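Carboxypeptidase A inhibitor (PDB 3FJU) inhibits carboxypeptidase A as a secreted protein of the roundworm Ascaris suum, here bound to human carboxypeptidase A1. Local coordinates at residues H36-K42 and C56-W62; V1-S6 and V17-C23. One frame throughout, in Å; residues are numbered along the deposited sequence.

Contact 1. Residues H36-K42 and C56-W62. Unlike the reference sequence in segment 56-62: G59 (reference Leu), C60 (reference Pro), C61 (reference Trp), W62 (reference Gly). With ZN (zinc ion), chain C.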
loop_
_atom_site.group_PDB
_atom_site.type_symbol
_atom_site.label_atom_id
_atom_site.label_comp_id
_atom_site.label_asym_id
_atom_site.label_seq_id
_atom_site.Cartn_x
_atom_site.Cartn_y
_atom_site.Cartn_z
ATOM N N HIS B 36 6.529 14.427 -9.841
ATOM C CA HIS B 36 5.383 13.524 -9.978
ATOM C C HIS B 36 5.146 12.943 -11.381
ATOM O O HIS B 36 4.165 12.202 -11.590
ATOM C CB HIS B 36 4.111 14.228 -9.457
ATOM C CG HIS B 36 4.183 14.592 -8.009
ATOM N ND1 HIS B 36 4.278 13.644 -7.009
ATOM C CD2 HIS B 36 4.189 15.798 -7.390
ATOM C CE1 HIS B 36 4.324 14.253 -5.836
ATOM N NE2 HIS B 36 4.283 15.560 -6.040
ATOM N N PHE B 37 6.045 13.243 -12.321
ATOM C CA PHE B 37 5.926 12.777 -13.717
ATOM C C PHE B 37 4.513 12.945 -14.276
ATOM O O PHE B 37 3.924 12.035 -14.879
ATOM C CB PHE B 37 6.456 11.350 -13.881
ATOM C CG PHE B 37 7.930 11.251 -13.632
ATOM C CD1 PHE B 37 8.425 11.227 -12.334
ATOM C CD2 PHE B 37 8.836 11.226 -14.702
ATOM C CE1 PHE B 37 9.800 11.189 -12.089
ATOM C CE2 PHE B 37 10.210 11.151 -14.468
ATOM C CZ PHE B 37 10.689 11.127 -13.147
ATOM N N THR B 38 3.976 14.137 -14.047
ATOM C CA THR B 38 2.624 14.447 -14.443
ATOM C C THR B 38 2.480 15.926 -14.806
ATOM O O THR B 38 3.480 16.632 -14.947
ATOM C CB THR B 38 1.654 14.065 -13.311
ATOM O OG1 THR B 38 0.313 14.060 -13.802
ATOM C CG2 THR B 38 1.797 15.005 -12.099
ATOM N N ILE B 39 1.234 16.369 -14.950
ATOM C CA ILE B 39 0.925 17.729 -15.407
ATOM C C ILE B 39 0.226 18.521 -14.312
ATOM O O ILE B 39 -0.341 17.937 -13.384
ATOM C CB ILE B 39 0.040 17.710 -16.687
ATOM C CG1 ILE B 39 -1.339 17.079 -16.393
ATOM C CG2 ILE B 39 0.804 17.013 -17.843
ATOM C CD1 ILE B 39 -2.301 16.959 -17.607
ATOM N N PRO B 40 0.273 19.860 -14.403
ATOM C CA PRO B 40 -0.434 20.696 -13.436
ATOM C C PRO B 40 -1.940 20.686 -13.639
ATOM O O PRO B 40 -2.446 20.339 -14.716
ATOM C CB PRO B 40 0.075 22.115 -13.751
ATOM C CG PRO B 40 1.245 21.948 -14.595
ATOM C CD PRO B 40 1.027 20.681 -15.360
ATOM N N CYS B 41 -2.643 21.133 -12.606
ATOM C CA CYS B 41 -4.083 21.253 -12.644
ATOM C C CYS B 41 -4.508 22.299 -11.623
ATOM O O CYS B 41 -3.766 22.612 -10.677
ATOM C CB CYS B 41 -4.740 19.915 -12.309
ATOM S SG CYS B 41 -4.069 19.165 -10.777
ATOM N N LYS B 42 -5.721 22.809 -11.809
ATOM C CA LYS B 42 -6.357 23.716 -10.856
ATOM C C LYS B 42 -7.464 23.014 -10.092
ATOM O O LYS B 42 -7.729 23.358 -8.933
ATOM C CB LYS B 42 -6.905 24.944 -11.586
ATOM C CG LYS B 42 -5.883 25.724 -12.391
ATOM C CD LYS B 42 -4.854 26.405 -11.516
ATOM C CE LYS B 42 -4.346 27.678 -12.196
ATOM N NZ LYS B 42 -2.958 27.958 -11.780
ATOM N N CYS B 56 -6.830 16.013 -8.917
ATOM C CA CYS B 56 -5.940 17.152 -8.750
ATOM C C CYS B 56 -5.606 17.266 -7.282
ATOM O O CYS B 56 -6.480 17.475 -6.441
ATOM C CB CYS B 56 -6.552 18.448 -9.268
ATOM S SG CYS B 56 -5.353 19.789 -9.309
ATOM N N ASN B 57 -4.333 17.092 -6.984
ATOM C CA ASN B 57 -3.860 17.151 -5.616
ATOM C C ASN B 57 -2.608 17.999 -5.558
ATOM O O ASN B 57 -1.615 17.706 -6.235
ATOM C CB ASN B 57 -3.571 15.730 -5.144
ATOM C CG ASN B 57 -3.332 15.647 -3.652
ATOM O OD1 ASN B 57 -4.136 16.131 -2.858
ATOM N ND2 ASN B 57 -2.243 15.001 -3.267
ATOM N N LYS B 58 -2.653 19.074 -4.762
ATOM C CA LYS B 58 -1.481 19.923 -4.572
ATOM C C LYS B 58 -0.878 20.406 -5.901
ATOM O O LYS B 58 0.334 20.391 -6.117
ATOM C CB LYS B 58 -0.469 19.219 -3.681
ATOM C CG LYS B 58 -1.049 19.057 -2.284
ATOM C CD LYS B 58 -0.049 18.546 -1.295
ATOM C CE LYS B 58 0.104 17.046 -1.387
ATOM N NZ LYS B 58 0.339 16.491 -0.029
ATOM N N GLY B 59 -1.773 20.787 -6.792
ATOM C CA GLY B 59 -1.403 21.447 -8.036
ATOM C C GLY B 59 -0.995 20.551 -9.192
ATOM O O GLY B 59 -0.688 21.064 -10.269
ATOM N N CYS B 60 -0.982 19.226 -8.980
ATOM C CA CYS B 60 -0.658 18.258 -10.049
ATOM C C CYS B 60 -1.690 17.122 -10.160
ATOM O O CYS B 60 -2.384 16.819 -9.191
ATOM C CB CYS B 60 0.721 17.635 -9.790
ATOM S SG CYS B 60 2.082 18.828 -9.456
ATOM N N CYS B 61 -1.782 16.493 -11.337
ATOM C CA CYS B 61 -2.685 15.346 -11.538
ATOM C C CYS B 61 -2.092 14.072 -10.957
ATOM O O CYS B 61 -1.171 13.503 -11.532
ATOM C CB CYS B 61 -2.989 15.137 -13.024
ATOM S SG CYS B 61 -4.020 16.462 -13.726
ATOM N N TRP B 62 -2.616 13.663 -9.804
ATOM C CA TRP B 62 -2.123 12.482 -9.056
ATOM C C TRP B 62 -2.947 11.240 -9.329
ATOM O O TRP B 62 -4.142 11.316 -9.592
ATOM C CB TRP B 62 -2.260 12.755 -7.552
ATOM C CG TRP B 62 -1.164 13.600 -6.925
ATOM C CD1 TRP B 62 -0.590 14.757 -7.419
ATOM C CD2 TRP B 62 -0.556 13.364 -5.664
ATOM N NE1 TRP B 62 0.345 15.225 -6.537
ATOM C CE2 TRP B 62 0.387 14.388 -5.451
ATOM C CE3 TRP B 62 -0.707 12.360 -4.686
ATOM C CZ2 TRP B 62 1.169 14.454 -4.291
ATOM C CZ3 TRP B 62 0.064 12.425 -3.533
ATOM C CH2 TRP B 62 0.995 13.465 -3.344
HETATM ZN ZN ZN C . 4.971 17.039 -4.488
HETATM O O HOH W 1 6.987 15.503 -4.061
HETATM O O HOH W 2 3.147 17.859 -3.710
#
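A tight β-hairpin with a two-residue loop, a type I' turn from N57 to C60, receives a third chain segment along its outer edge in this disulfide-rich inhibitor. The residues following helix 26-36 run antiparallel to the hairpin's second strand, with P40 and C60 forming a single non-hydrogen-bonded pair (CA-CA 4.2 Å). Two backbone hydrogen bonds flank it: C61 N to I39 O (2.9 Å) and C41 N to G59 O (3.0 Å). T38 adds a side-chain hydrogen bond, OG1 donating to C61 O at 2.8 Å. At the other end, the C41-C56 disulfide ties the segment to the first strand, its SG-SG bond of 2.0 Å having a chi3 of 92°. C60 and C61 form disulfides with C32 and C47, so three cystines converge here. H36 lies obliquely against the W62 indole, CE1 reaching W62 CZ2 at 3.5 Å, and binds a zinc ion shared with E35 and two waters; H36 NE2 stands 2.2 Å from the metal.

Contact 2. Residues V1-S6 and V17-C23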
loop_
_atom_site.group_PDB
_atom_site.type_symbol
_atom_site.label_atom_id
_atom_site.label_comp_id
_atom_site.label_asym_id
_atom_site.label_seq_id
_atom_site.Cartn_x
_atom_site.Cartn_y
_atom_site.Cartn_z
ATOM N N VAL B 1 -8.737 28.699 -13.238
ATOM C CA VAL B 1 -8.231 28.071 -14.497
ATOM C C VAL B 1 -8.414 28.992 -15.701
ATOM O O VAL B 1 -9.433 29.682 -15.834
ATOM C CB VAL B 1 -8.904 26.692 -14.777
ATOM C CG1 VAL B 1 -10.369 26.883 -15.192
ATOM C CG2 VAL B 1 -8.176 25.929 -15.860
ATOM N N ARG B 2 -7.421 28.996 -16.580
ATOM C CA ARG B 2 -7.552 29.633 -17.871
ATOM C C ARG B 2 -7.267 28.591 -18.927
ATOM O O ARG B 2 -6.207 27.967 -18.930
ATOM C CB ARG B 2 -6.580 30.817 -17.993
ATOM C CG ARG B 2 -6.599 31.480 -19.350
ATOM C CD ARG B 2 -5.566 32.582 -19.417
ATOM N NE ARG B 2 -6.142 33.808 -18.908
ATOM C CZ ARG B 2 -6.489 34.833 -19.678
ATOM N NH1 ARG B 2 -6.269 34.788 -20.990
ATOM N NH2 ARG B 2 -7.022 35.915 -19.133
ATOM N N LYS B 3 -8.241 28.381 -19.809
ATOM C CA LYS B 3 -8.108 27.441 -20.912
ATOM C C LYS B 3 -7.315 28.059 -22.058
ATOM O O LYS B 3 -7.278 29.308 -22.219
ATOM C CB LYS B 3 -9.494 27.008 -21.391
ATOM C CG LYS B 3 -10.333 26.313 -20.328
ATOM C CD LYS B 3 -9.772 24.935 -19.960
ATOM C CE LYS B 3 -9.852 23.941 -21.120
ATOM N NZ LYS B 3 -9.063 22.711 -20.840
ATOM N N CYS B 4 -6.696 27.192 -22.859
ATOM C CA CYS B 4 -5.802 27.632 -23.934
ATOM C C CYS B 4 -5.694 26.564 -25.011
ATOM O O CYS B 4 -6.006 25.383 -24.771
ATOM C CB CYS B 4 -4.395 27.923 -23.366
ATOM S SG CYS B 4 -3.681 26.508 -22.477
ATOM N N LEU B 5 -5.238 26.988 -26.188
ATOM C CA LEU B 5 -4.863 26.083 -27.275
ATOM C C LEU B 5 -3.391 26.266 -27.647
ATOM O O LEU B 5 -2.771 25.352 -28.208
ATOM C CB LEU B 5 -5.772 26.270 -28.494
ATOM C CG LEU B 5 -7.287 26.064 -28.314
ATOM C CD1 LEU B 5 -8.019 26.450 -29.590
ATOM C CD2 LEU B 5 -7.625 24.638 -27.897
ATOM N N SER B 6 -2.850 27.451 -27.346
ATOM C CA SER B 6 -1.437 27.752 -27.526
ATOM C C SER B 6 -1.012 28.756 -26.448
ATOM O O SER B 6 -1.864 29.351 -25.765
ATOM C CB SER B 6 -1.164 28.312 -28.932
ATOM O OG SER B 6 -1.632 29.643 -29.081
ATOM N N VAL B 17 -0.465 24.031 -21.296
ATOM C CA VAL B 17 -0.211 22.605 -21.117
ATOM C C VAL B 17 -1.058 21.849 -22.146
ATOM O O VAL B 17 -2.293 21.865 -22.087
ATOM C CB VAL B 17 -0.519 22.150 -19.670
ATOM C CG1 VAL B 17 -0.216 20.653 -19.503
ATOM C CG2 VAL B 17 0.325 22.965 -18.670
ATOM N N GLN B 18 -0.404 21.171 -23.085
ATOM C CA GLN B 18 -1.160 20.582 -24.190
ATOM C C GLN B 18 -2.016 19.382 -23.815
ATOM O O GLN B 18 -3.078 19.178 -24.408
ATOM C CB GLN B 18 -0.262 20.274 -25.385
ATOM C CG GLN B 18 0.182 21.535 -26.154
ATOM C CD GLN B 18 -0.965 22.308 -26.797
ATOM O OE1 GLN B 18 -1.965 21.733 -27.232
ATOM N NE2 GLN B 18 -0.826 23.626 -26.843
ATOM N N LYS B 19 -1.585 18.618 -22.815
ATOM C CA LYS B 19 -2.329 17.427 -22.431
ATOM C C LYS B 19 -3.745 17.772 -21.938
ATOM O O LYS B 19 -4.731 17.124 -22.339
ATOM C CB LYS B 19 -1.551 16.609 -21.398
ATOM C CG LYS B 19 -1.793 15.129 -21.495
ATOM C CD LYS B 19 -0.887 14.314 -20.583
ATOM C CE LYS B 19 0.449 13.971 -21.215
ATOM N NZ LYS B 19 1.098 12.818 -20.514
ATOM N N ASN B 20 -3.856 18.812 -21.108
ATOM C CA ASN B 20 -5.153 19.209 -20.544
ATOM C C ASN B 20 -5.666 20.604 -20.939
ATOM O O ASN B 20 -6.705 21.033 -20.470
ATOM C CB ASN B 20 -5.199 18.990 -19.016
ATOM C CG ASN B 20 -4.174 19.840 -18.255
ATOM O OD1 ASN B 20 -3.327 20.507 -18.857
ATOM N ND2 ASN B 20 -4.240 19.798 -16.926
ATOM N N LYS B 21 -4.911 21.302 -21.785
ATOM C CA LYS B 21 -5.319 22.605 -22.357
ATOM C C LYS B 21 -5.616 23.658 -21.289
ATOM O O LYS B 21 -6.655 24.330 -21.299
ATOM C CB LYS B 21 -6.502 22.442 -23.330
ATOM C CG LYS B 21 -6.188 21.519 -24.493
ATOM C CD LYS B 21 -5.093 22.076 -25.376
ATOM C CE LYS B 21 -5.019 21.308 -26.685
ATOM N NZ LYS B 21 -4.156 20.099 -26.603
ATOM N N ILE B 22 -4.702 23.768 -20.338
ATOM C CA ILE B 22 -4.788 24.827 -19.348
ATOM C C ILE B 22 -3.463 25.567 -19.270
ATOM O O ILE B 22 -2.391 25.024 -19.578
ATOM C CB ILE B 22 -5.192 24.336 -17.923
ATOM C CG1 ILE B 22 -4.038 23.573 -17.246
ATOM C CG2 ILE B 22 -6.479 23.499 -17.976
ATOM C CD1 ILE B 22 -4.153 23.474 -15.712
ATOM N N CYS B 23 -3.564 26.821 -18.855
ATOM C CA CYS B 23 -2.395 27.660 -18.644
ATOM C C CYS B 23 -1.765 27.342 -17.297
ATOM O O CYS B 23 -2.469 27.084 -16.302
ATOM C CB CYS B 23 -2.818 29.126 -18.685
ATOM S SG CYS B 23 -3.453 29.643 -20.271
HETATM O O HOH W 3 -4.902 28.039 -15.707
#
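Residues 17-23 form the turn of a small β-hairpin, and the N-terminal segment lies antiparallel to its returning strand. V17 opens the turn: its N donates to I22 O (2.8 Å), while K21 N makes a weak bond back to V17 O (2.7 Å). With K21 and I22 both facing V17, this is a G1 β bulge, its first position filled by a lysine with positive phi. Q18 serves both sides of the interface, since its NE2 donates to L5 O at 2.9 Å and its carbonyl O and OE1 receive K21 NZ at 2.6 and 2.8 Å. K21 O accepts C4 N (3.3 Å) and K3 NZ (2.9 Å). I22 then pairs with K3 in a single non-hydrogen-bonded bridge, CA-CA 4.5 Å, and its CG2 meets V1 CG2 at 3.6 Å. C23 completes the register: its N donates to R2 O (2.9 Å), its SG packs against C4 CB (3.7 Å), and a water joins C23 O to R2 N. Both cysteines are cross-linked, C4 to C16 and C23 to C10. All four direct hydrogen bonds between the segments thus end on main-chain carbonyls, two donated by backbone amides and two by side chains; both lysine ammonium groups are met by uncharged oxygens, K3 NZ by K21 O and K21 NZ by Q18 O and OE1.

Overall arrangement
The two contacts repeat one principle in series along the chain: an irregular segment is bridged to a β-hairpin by a single antiparallel pair. In contact 1 a disulfide joins the two segments themselves, whereas the cystines of contact 2 lead out to C10 and C16. Their centres lie about 14 Å apart, on opposite sides of the centre of the chain, yet they touch. N20 of contact 2 gives ND2 to P40 O of contact 1 at 2.9 Å, a probable hydrogen bond, and I22 CD1 packs on C41 CA at 3.8 Å. Contact 1 carries the H36 zinc ion and, through N57, K58 and W62, meets carboxypeptidase A1; a second zinc lies about 11 Å from the W62 side chain. The segments of contact 2 are untouched by the enzyme.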